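Local atomic coordinates of suppressor of fused homolog (Drosophila melanogaster, PDB entry 6LPH), a protein that probably binds and sequesters DNA-binding transcription factors, seen here through its N-terminal part in a complex with Fu. Residues A[77-82]-A[100-105]; A[104-109]-A[130-135]; A[222-227]-A[242-247]. One frame throughout, in Å; residues are numbered along the deposited sequence.

Interaction 1: residues A[77-82]-A[100-105]; sequences FGLSDL and MGFELT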
loop_
_atom_site.group_PDB
_atom_site.type_symbol
_atom_site.label_atom_id
_atom_site.label_comp_id
_atom_site.label_asym_id
_atom_site.label_seq_id
_atom_site.Cartn_x
_atom_site.Cartn_y
_atom_site.Cartn_z
ATOM N N PHE A 77 7.419 -2.425 -5.303
ATOM C CA PHE A 77 8.766 -2.239 -5.866
ATOM C C PHE A 77 8.576 -1.899 -7.323
ATOM O O PHE A 77 8.065 -2.742 -8.099
ATOM C CB PHE A 77 9.579 -3.532 -5.815
ATOM C CG PHE A 77 9.812 -4.071 -4.428
ATOM C CD1 PHE A 77 8.811 -4.789 -3.761
ATOM C CD2 PHE A 77 11.061 -3.938 -3.819
ATOM C CE1 PHE A 77 9.031 -5.317 -2.492
ATOM C CE2 PHE A 77 11.283 -4.485 -2.556
ATOM C CZ PHE A 77 10.266 -5.172 -1.888
ATOM N N GLY A 78 9.001 -0.695 -7.703
ATOM C CA GLY A 78 8.967 -0.271 -9.093
ATOM C C GLY A 78 8.810 1.217 -9.325
ATOM O O GLY A 78 9.195 1.687 -10.386
ATOM N N LEU A 79 8.218 1.951 -8.370
ATOM C CA LEU A 79 8.089 3.424 -8.481
ATOM C C LEU A 79 9.429 4.108 -8.220
ATOM O O LEU A 79 9.699 5.189 -8.758
ATOM C CB LEU A 79 6.983 3.978 -7.538
ATOM C CG LEU A 79 5.570 3.510 -7.965
ATOM C CD1 LEU A 79 4.581 3.717 -6.848
ATOM C CD2 LEU A 79 5.151 4.387 -9.115
ATOM N N SER A 80 10.257 3.470 -7.404
ATOM C CA SER A 80 11.649 3.919 -7.222
ATOM C C SER A 80 12.553 3.220 -8.255
ATOM O O SER A 80 12.093 2.344 -9.012
ATOM C CB SER A 80 12.112 3.634 -5.796
ATOM O OG SER A 80 12.243 2.239 -5.588
ATOM N N ASP A 81 13.823 3.621 -8.314
ATOM C CA ASP A 81 14.729 3.068 -9.310
ATOM C C ASP A 81 15.374 1.792 -8.762
ATOM O O ASP A 81 16.416 1.855 -8.095
ATOM C CB ASP A 81 15.794 4.106 -9.705
ATOM C CG ASP A 81 16.756 3.592 -10.763
ATOM O OD1 ASP A 81 17.718 4.316 -11.095
ATOM O OD2 ASP A 81 16.575 2.457 -11.254
ATOM N N LEU A 82 14.744 0.647 -9.038
ATOM C CA LEU A 82 15.245 -0.656 -8.582
ATOM C C LEU A 82 16.600 -1.042 -9.197
ATOM O O LEU A 82 17.378 -1.773 -8.592
ATOM C CB LEU A 82 14.230 -1.745 -8.956
ATOM C CG LEU A 82 12.802 -1.583 -8.375
ATOM C CD1 LEU A 82 11.874 -2.751 -8.805
ATOM C CD2 LEU A 82 12.855 -1.437 -6.849
ATOM N N MET A 100 10.774 7.789 -9.164
ATOM C CA MET A 100 9.808 8.768 -8.651
ATOM C C MET A 100 10.072 9.184 -7.196
ATOM O O MET A 100 9.504 10.161 -6.728
ATOM C CB MET A 100 8.352 8.296 -8.850
ATOM C CG MET A 100 8.015 8.108 -10.324
ATOM S SD MET A 100 6.239 8.159 -10.639
ATOM C CE MET A 100 5.970 9.938 -10.756
ATOM N N GLY A 101 10.941 8.465 -6.492
ATOM C CA GLY A 101 11.405 8.914 -5.171
ATOM C C GLY A 101 10.589 8.344 -4.018
ATOM O O GLY A 101 10.753 8.754 -2.848
ATOM N N PHE A 102 9.712 7.394 -4.345
ATOM C CA PHE A 102 8.918 6.741 -3.323
ATOM C C PHE A 102 8.470 5.337 -3.753
ATOM O O PHE A 102 8.590 4.989 -4.941
ATOM C CB PHE A 102 7.696 7.616 -2.965
ATOM C CG PHE A 102 6.654 7.676 -4.052
ATOM C CD1 PHE A 102 5.570 6.812 -4.044
ATOM C CD2 PHE A 102 6.780 8.589 -5.092
ATOM C CE1 PHE A 102 4.610 6.871 -5.041
ATOM C CE2 PHE A 102 5.833 8.636 -6.096
ATOM C CZ PHE A 102 4.754 7.778 -6.073
ATOM N N GLU A 103 8.024 4.531 -2.777
ATOM C CA GLU A 103 7.235 3.332 -3.054
ATOM C C GLU A 103 5.957 3.435 -2.257
ATOM O O GLU A 103 5.873 4.205 -1.292
ATOM C CB GLU A 103 7.974 2.008 -2.720
ATOM C CG GLU A 103 9.234 1.751 -3.593
ATOM C CD GLU A 103 8.952 1.358 -5.039
ATOM O OE1 GLU A 103 7.755 1.207 -5.468
ATOM O OE2 GLU A 103 9.959 1.146 -5.759
ATOM N N LEU A 104 4.957 2.652 -2.684
ATOM C CA LEU A 104 3.681 2.617 -2.015
ATOM C C LEU A 104 3.643 1.540 -0.927
ATOM O O LEU A 104 4.159 0.419 -1.130
ATOM C CB LEU A 104 2.588 2.273 -3.024
ATOM C CG LEU A 104 2.409 3.326 -4.143
ATOM C CD1 LEU A 104 1.464 2.811 -5.220
ATOM C CD2 LEU A 104 1.898 4.650 -3.564
ATOM N N THR A 105 3.040 1.875 0.217
ATOM C CA THR A 105 2.678 0.859 1.201
ATOM C C THR A 105 1.173 0.906 1.541
ATOM O O THR A 105 0.480 1.892 1.235
ATOM C CB THR A 105 3.535 0.897 2.482
ATOM O OG1 THR A 105 3.081 1.943 3.336
ATOM C CG2 THR A 105 5.059 1.133 2.162
#
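Glu103 OE2 is gripped by three donors of the 77-82 loop. Gly78 N meets it at 2.8 Å in a nearly straight bond (178°) on the syn side, while Ser80 OG comes from the anti side, 2.5 Å from Glu103 OE2. The third, Ser80 N, stands above the carboxylate plane, 2.9 Å from Glu103 OE2. Glu103 OE1 accepts from Leu79 N at 3.0 Å, again on the syn side. The side chain is bent at chi2 (-73°), which turns CD back toward the loop, so that one buried carboxylate satisfies three successive backbone N-H groups. An alanine here would probably leave those N-H groups and the Ser80 hydroxyl without this acceptor, and the 78-80 turn less firmly held. A backbone bond, Met100 N to Leu79 O (2.8 Å), ties the loop to the start of segment 100-105.

Leu79 supplies the apolar half. Its CD1 presses against Leu104 CG at 3.5 Å, tighter than a usual carbon contact, and lies 3.6 Å from Phe102 CE1, while its CB sits over a face of the Phe102 ring.

Both segments belong to the suppressor-of-fused (SUFU) family region of this N-terminal piece. Ser76 OG, at the end of strand 71-77, also hydrogen-bonds Glu103 OE1. The loop follows that strand directly, and strand 97-109, which pairs with it, carries Glu103. Helix 131-146 meets the Leu79 side through Phe144, helix 16-28 packs on Phe77 and Ser80, and strand 189-199 flanks Phe102 and Leu104.

Interaction 2: residues A[104-109]-A[130-135]; sequences LTFRLA and TWPANL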
loop_
_atom_site.group_PDB
_atom_site.type_symbol
_atom_site.label_atom_id
_atom_site.label_comp_id
_atom_site.label_asym_id
_atom_site.label_seq_id
_atom_site.Cartn_x
_atom_site.Cartn_y
_atom_site.Cartn_z
ATOM N N LEU A 104 4.957 2.652 -2.684
ATOM C CA LEU A 104 3.681 2.617 -2.015
ATOM C C LEU A 104 3.643 1.540 -0.927
ATOM O O LEU A 104 4.159 0.419 -1.130
ATOM C CB LEU A 104 2.588 2.273 -3.024
ATOM C CG LEU A 104 2.409 3.326 -4.143
ATOM C CD1 LEU A 104 1.464 2.811 -5.220
ATOM C CD2 LEU A 104 1.898 4.650 -3.564
ATOM N N THR A 105 3.040 1.875 0.217
ATOM C CA THR A 105 2.678 0.859 1.201
ATOM C C THR A 105 1.173 0.906 1.541
ATOM O O THR A 105 0.480 1.892 1.235
ATOM C CB THR A 105 3.535 0.897 2.482
ATOM O OG1 THR A 105 3.081 1.943 3.336
ATOM C CG2 THR A 105 5.059 1.133 2.162
ATOM N N PHE A 106 0.673 -0.158 2.159
ATOM C CA PHE A 106 -0.746 -0.182 2.524
ATOM C C PHE A 106 -0.883 -1.114 3.729
ATOM O O PHE A 106 -0.185 -2.132 3.811
ATOM C CB PHE A 106 -1.553 -0.653 1.323
ATOM C CG PHE A 106 -3.062 -0.751 1.555
ATOM C CD1 PHE A 106 -3.816 0.375 1.939
ATOM C CD2 PHE A 106 -3.728 -1.946 1.314
ATOM C CE1 PHE A 106 -5.196 0.315 2.102
ATOM C CE2 PHE A 106 -5.143 -2.022 1.455
ATOM C CZ PHE A 106 -5.865 -0.895 1.869
ATOM N N ARG A 107 -1.694 -0.707 4.703
ATOM C CA ARG A 107 -1.941 -1.546 5.891
ATOM C C ARG A 107 -3.405 -1.922 5.935
ATOM O O ARG A 107 -4.303 -1.058 6.002
ATOM C CB ARG A 107 -1.519 -0.857 7.168
ATOM C CG ARG A 107 0.014 -0.601 7.197
ATOM C CD ARG A 107 0.446 0.066 8.480
ATOM N NE ARG A 107 1.869 0.431 8.426
ATOM C CZ ARG A 107 2.872 -0.404 8.721
ATOM N NH1 ARG A 107 2.608 -1.665 9.145
ATOM N NH2 ARG A 107 4.143 0.020 8.654
ATOM N N LEU A 108 -3.654 -3.211 5.899
ATOM C CA LEU A 108 -5.044 -3.677 5.769
ATOM C C LEU A 108 -5.499 -4.528 6.973
ATOM O O LEU A 108 -4.944 -5.598 7.233
ATOM C CB LEU A 108 -5.201 -4.422 4.454
ATOM C CG LEU A 108 -6.551 -5.166 4.274
ATOM C CD1 LEU A 108 -7.709 -4.183 4.198
ATOM C CD2 LEU A 108 -6.493 -6.050 3.022
ATOM N N ALA A 109 -6.513 -4.044 7.696
ATOM C CA ALA A 109 -6.999 -4.714 8.905
ATOM C C ALA A 109 -7.537 -6.097 8.563
ATOM O O ALA A 109 -8.210 -6.287 7.544
ATOM C CB ALA A 109 -8.078 -3.870 9.604
ATOM N N THR A 130 -4.908 -10.628 -1.823
ATOM C CA THR A 130 -4.016 -10.150 -2.869
ATOM C C THR A 130 -4.640 -8.997 -3.624
ATOM O O THR A 130 -3.980 -8.341 -4.416
ATOM C CB THR A 130 -3.591 -11.264 -3.860
ATOM O OG1 THR A 130 -4.765 -11.910 -4.385
ATOM C CG2 THR A 130 -2.703 -12.321 -3.189
ATOM N N TRP A 131 -5.906 -8.713 -3.362
ATOM C CA TRP A 131 -6.546 -7.568 -4.031
ATOM C C TRP A 131 -5.803 -6.236 -3.879
ATOM O O TRP A 131 -5.846 -5.427 -4.806
ATOM C CB TRP A 131 -8.059 -7.476 -3.727
ATOM C CG TRP A 131 -8.371 -7.048 -2.300
ATOM C CD1 TRP A 131 -8.766 -7.852 -1.238
ATOM C CD2 TRP A 131 -8.298 -5.678 -1.739
ATOM N NE1 TRP A 131 -8.945 -7.103 -0.102
ATOM C CE2 TRP A 131 -8.678 -5.793 -0.330
ATOM C CE3 TRP A 131 -7.957 -4.419 -2.249
ATOM C CZ2 TRP A 131 -8.738 -4.681 0.515
ATOM C CZ3 TRP A 131 -8.019 -3.307 -1.390
ATOM C CH2 TRP A 131 -8.376 -3.438 -0.041
ATOM N N PRO A 132 -5.094 -5.991 -2.744
ATOM C CA PRO A 132 -4.381 -4.704 -2.653
ATOM C C PRO A 132 -3.265 -4.533 -3.688
ATOM O O PRO A 132 -2.889 -3.401 -3.995
ATOM C CB PRO A 132 -3.848 -4.702 -1.201
ATOM C CG PRO A 132 -4.924 -5.520 -0.477
ATOM C CD PRO A 132 -5.069 -6.669 -1.435
ATOM N N ALA A 133 -2.757 -5.637 -4.232
ATOM C CA ALA A 133 -1.769 -5.577 -5.310
ATOM C C ALA A 133 -2.288 -4.866 -6.566
ATOM O O ALA A 133 -1.552 -4.062 -7.129
ATOM C CB ALA A 133 -1.230 -6.975 -5.651
ATOM N N ASN A 134 -3.522 -5.180 -6.997
ATOM C CA ASN A 134 -4.235 -4.424 -8.050
ATOM C C ASN A 134 -4.349 -2.962 -7.734
ATOM O O ASN A 134 -4.205 -2.138 -8.622
ATOM C CB ASN A 134 -5.694 -4.872 -8.194
ATOM C CG ASN A 134 -5.842 -6.218 -8.833
ATOM O OD1 ASN A 134 -6.853 -6.885 -8.611
ATOM N ND2 ASN A 134 -4.863 -6.631 -9.627
ATOM N N LEU A 135 -4.691 -2.647 -6.482
ATOM C CA LEU A 135 -4.863 -1.280 -6.063
ATOM C C LEU A 135 -3.522 -0.533 -6.226
ATOM O O LEU A 135 -3.488 0.563 -6.833
ATOM C CB LEU A 135 -5.349 -1.219 -4.601
ATOM C CG LEU A 135 -5.380 0.207 -4.010
ATOM C CD1 LEU A 135 -6.404 1.086 -4.707
ATOM C CD2 LEU A 135 -5.608 0.181 -2.492
#
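Phe106 and Pro132 are the closest pair of backbones, their CA atoms 7.8 Å apart, where strand segment 104-109 runs at 144° to the first turn of helix 131-146, with the axes 9.9 Å apart at closest approach. The spacing is bridged by apolar side chains alone. Phe106 CG lies anti to the backbone N (chi1 179°), which carries CG out from the strand toward the helix. There Phe106 CD2 meets Pro132 CB at 3.7 Å and Phe106 CE2 meets Trp131 CH2 at 3.8 Å. The phenyl and indole six-membered rings meet obliquely, planes at 67°. More distantly, Leu135 CD2 lies over a face of the phenyl ring.

Leu108 reaches tip to tip toward the indole: its CD2 is 3.6 Å from Trp131 CZ2 and 3.9 Å from Pro132 CG. The same Pro132 CG sits 3.5 Å above the Trp131 ring plane, over its centre, so the proline buttresses the indole within its own helix while also touching both strand residues.

This is a helix packed on the face of a mixed sheet. Strand 97-109 lies between 71-77 and 189-199; Tyr74 of the former touches Leu108 and Pro132, and Ile196 of the latter touches Phe106. At the start of the helix, Thr130 hydrogen-bonds the bound peptide and Trp131 packs on it.

Interaction 3: residues A[222-227]-A[242-247]; sequences DMQTGG and ELFPET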
loop_
_atom_site.group_PDB
_atom_site.type_symbol
_atom_site.label_atom_id
_atom_site.label_comp_id
_atom_site.label_asym_id
_atom_site.label_seq_id
_atom_site.Cartn_x
_atom_site.Cartn_y
_atom_site.Cartn_z
ATOM N N ASP A 222 -7.634 7.290 17.422
ATOM C CA ASP A 222 -8.395 6.182 17.956
ATOM C C ASP A 222 -8.167 4.940 17.125
ATOM O O ASP A 222 -7.981 5.035 15.915
ATOM C CB ASP A 222 -9.888 6.525 17.977
ATOM C CG ASP A 222 -10.675 5.597 18.896
ATOM O OD1 ASP A 222 -10.910 5.968 20.071
ATOM O OD2 ASP A 222 -11.021 4.476 18.461
ATOM N N MET A 223 -8.189 3.774 17.779
ATOM C CA MET A 223 -8.144 2.499 17.073
ATOM C C MET A 223 -9.245 2.334 16.021
ATOM O O MET A 223 -9.005 1.800 14.945
ATOM C CB MET A 223 -8.263 1.354 18.065
ATOM C CG MET A 223 -6.979 0.627 18.211
ATOM S SD MET A 223 -6.685 -0.515 16.848
ATOM C CE MET A 223 -5.823 -1.656 17.927
ATOM N N GLN A 224 -10.446 2.803 16.339
ATOM C CA GLN A 224 -11.597 2.666 15.426
ATOM C C GLN A 224 -11.335 3.315 14.056
ATOM O O GLN A 224 -11.879 2.873 13.049
ATOM C CB GLN A 224 -12.857 3.274 16.050
ATOM C CG GLN A 224 -13.266 2.621 17.365
ATOM C CD GLN A 224 -14.457 3.309 18.026
ATOM O OE1 GLN A 224 -15.618 3.125 17.616
ATOM N NE2 GLN A 224 -14.179 4.090 19.072
ATOM N N THR A 225 -10.487 4.340 14.014
ATOM C CA THR A 225 -10.207 5.028 12.746
ATOM C C THR A 225 -8.805 4.733 12.146
ATOM O O THR A 225 -8.397 5.366 11.160
ATOM C CB THR A 225 -10.438 6.554 12.875
ATOM O OG1 THR A 225 -9.677 7.050 13.989
ATOM C CG2 THR A 225 -11.926 6.853 13.106
ATOM N N GLY A 226 -8.097 3.753 12.719
ATOM C CA GLY A 226 -6.841 3.287 12.157
ATOM C C GLY A 226 -5.686 3.156 13.150
ATOM O O GLY A 226 -4.677 2.513 12.846
ATOM N N GLY A 227 -5.853 3.739 14.337
ATOM C CA GLY A 227 -4.795 3.804 15.349
ATOM C C GLY A 227 -3.544 4.547 14.885
ATOM O O GLY A 227 -3.527 5.184 13.803
ATOM N N GLU A 242 -17.994 11.678 12.165
ATOM C CA GLU A 242 -19.181 11.060 12.795
ATOM C C GLU A 242 -18.831 10.545 14.188
ATOM O O GLU A 242 -19.609 10.722 15.124
ATOM C CB GLU A 242 -19.733 9.883 11.978
ATOM C CG GLU A 242 -20.400 10.245 10.673
ATOM C CD GLU A 242 -20.753 9.014 9.859
ATOM O OE1 GLU A 242 -19.890 8.517 9.101
ATOM O OE2 GLU A 242 -21.903 8.543 9.973
ATOM N N LEU A 243 -17.674 9.906 14.336
ATOM C CA LEU A 243 -17.309 9.304 15.634
ATOM C C LEU A 243 -16.921 10.347 16.678
ATOM O O LEU A 243 -17.238 10.197 17.872
ATOM C CB LEU A 243 -16.181 8.263 15.480
ATOM C CG LEU A 243 -16.555 6.970 14.727
ATOM C CD1 LEU A 243 -15.322 6.204 14.254
ATOM C CD2 LEU A 243 -17.487 6.061 15.524
ATOM N N PHE A 244 -16.231 11.385 16.217
ATOM C CA PHE A 244 -15.712 12.437 17.071
ATOM C C PHE A 244 -16.063 13.818 16.513
ATOM O O PHE A 244 -15.200 14.512 15.954
ATOM C CB PHE A 244 -14.196 12.266 17.249
ATOM C CG PHE A 244 -13.801 10.890 17.702
ATOM C CD1 PHE A 244 -14.016 10.487 19.021
ATOM C CD2 PHE A 244 -13.234 9.984 16.808
ATOM C CE1 PHE A 244 -13.666 9.203 19.441
ATOM C CE2 PHE A 244 -12.876 8.703 17.225
ATOM C CZ PHE A 244 -13.095 8.309 18.542
ATOM N N PRO A 245 -17.327 14.244 16.697
ATOM C CA PRO A 245 -17.826 15.447 16.018
ATOM C C PRO A 245 -17.056 16.717 16.403
ATOM O O PRO A 245 -17.058 17.697 15.662
ATOM C CB PRO A 245 -19.282 15.514 16.460
ATOM C CG PRO A 245 -19.651 14.095 16.760
ATOM C CD PRO A 245 -18.414 13.526 17.399
ATOM N N GLU A 246 -16.377 16.685 17.539
ATOM C CA GLU A 246 -15.444 17.750 17.914
ATOM C C GLU A 246 -14.411 18.155 16.834
ATOM O O GLU A 246 -13.989 19.326 16.743
ATOM C CB GLU A 246 -14.707 17.365 19.200
ATOM C CG GLU A 246 -14.244 15.915 19.289
ATOM C CD GLU A 246 -15.145 15.055 20.160
ATOM O OE1 GLU A 246 -16.071 14.417 19.613
ATOM O OE2 GLU A 246 -14.933 15.022 21.398
ATOM N N THR A 247 -13.978 17.173 16.052
ATOM C CA THR A 247 -13.039 17.418 14.960
ATOM C C THR A 247 -13.576 18.377 13.892
ATOM O O THR A 247 -12.790 18.993 13.174
ATOM C CB THR A 247 -12.573 16.098 14.320
ATOM O OG1 THR A 247 -13.715 15.351 13.877
ATOM C CG2 THR A 247 -11.763 15.253 15.363
#
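Asp222 and Phe244 face each other with CA atoms 9.7 Å apart, and Gln224 and Leu243 with CA atoms 8.8 Å apart: a turn after helix 201-219 approaches the place where helix 240-243 gives way to a 3-10 segment. At this distance only side chains meet. Phe244 points its CZ at the aspartate, 3.5 Å from Asp222 OD1, and its CE2 comes to 3.8 Å from Asp222 CB; the two side chains cross at about a right angle, with carboxylate and ring planes 43° apart. Beside them, Thr225 CG2 and Leu243 CD1 touch at 3.6 Å, the threonine and leucine sliding past each other in opposite directions. The Thr225 hydroxyl bonds instead to Leu219 O.

Asp222 is held by its own turn. Gln224 N donates to Asp222 OD2 at 2.8 Å on the anti lone pair, closing an Asx turn, and Gln224 NE2 adds a longer bond to the same Asp222 OD2 (3.2 Å) from above the carboxylate plane. On the other segment, Phe244 O accepts from both the backbone N and OG1 of Thr247, which reach it from opposite faces.

These polar groups thus find their partners within their own segment or in adjoining chain. No directional bond links the two segments here, and the fit depends on van der Waals contact between the shapes of Phe244, Leu243 and their partners.

Interactions 1 and 2 are buried and share strand 97-109, with Leu104 and Thr105 common to both; their centres are about 15 Å apart. The strand's earlier end engages a loop through a carboxylate serving backbone donors together with the packing of Leu79, whereas its later end offers only apolar side chains to helix 131-146. Interaction 3 is a surface contact, its centre about 20 Å from that of the chain and about 31 Å from that of interaction 1. It joins two pieces of chain beyond the sheet, and its polar bonds do not cross between the segments. Buried area does not follow depth: 385 Å² in interaction 1, but 207 and 205 Å² in interactions 2 and 3.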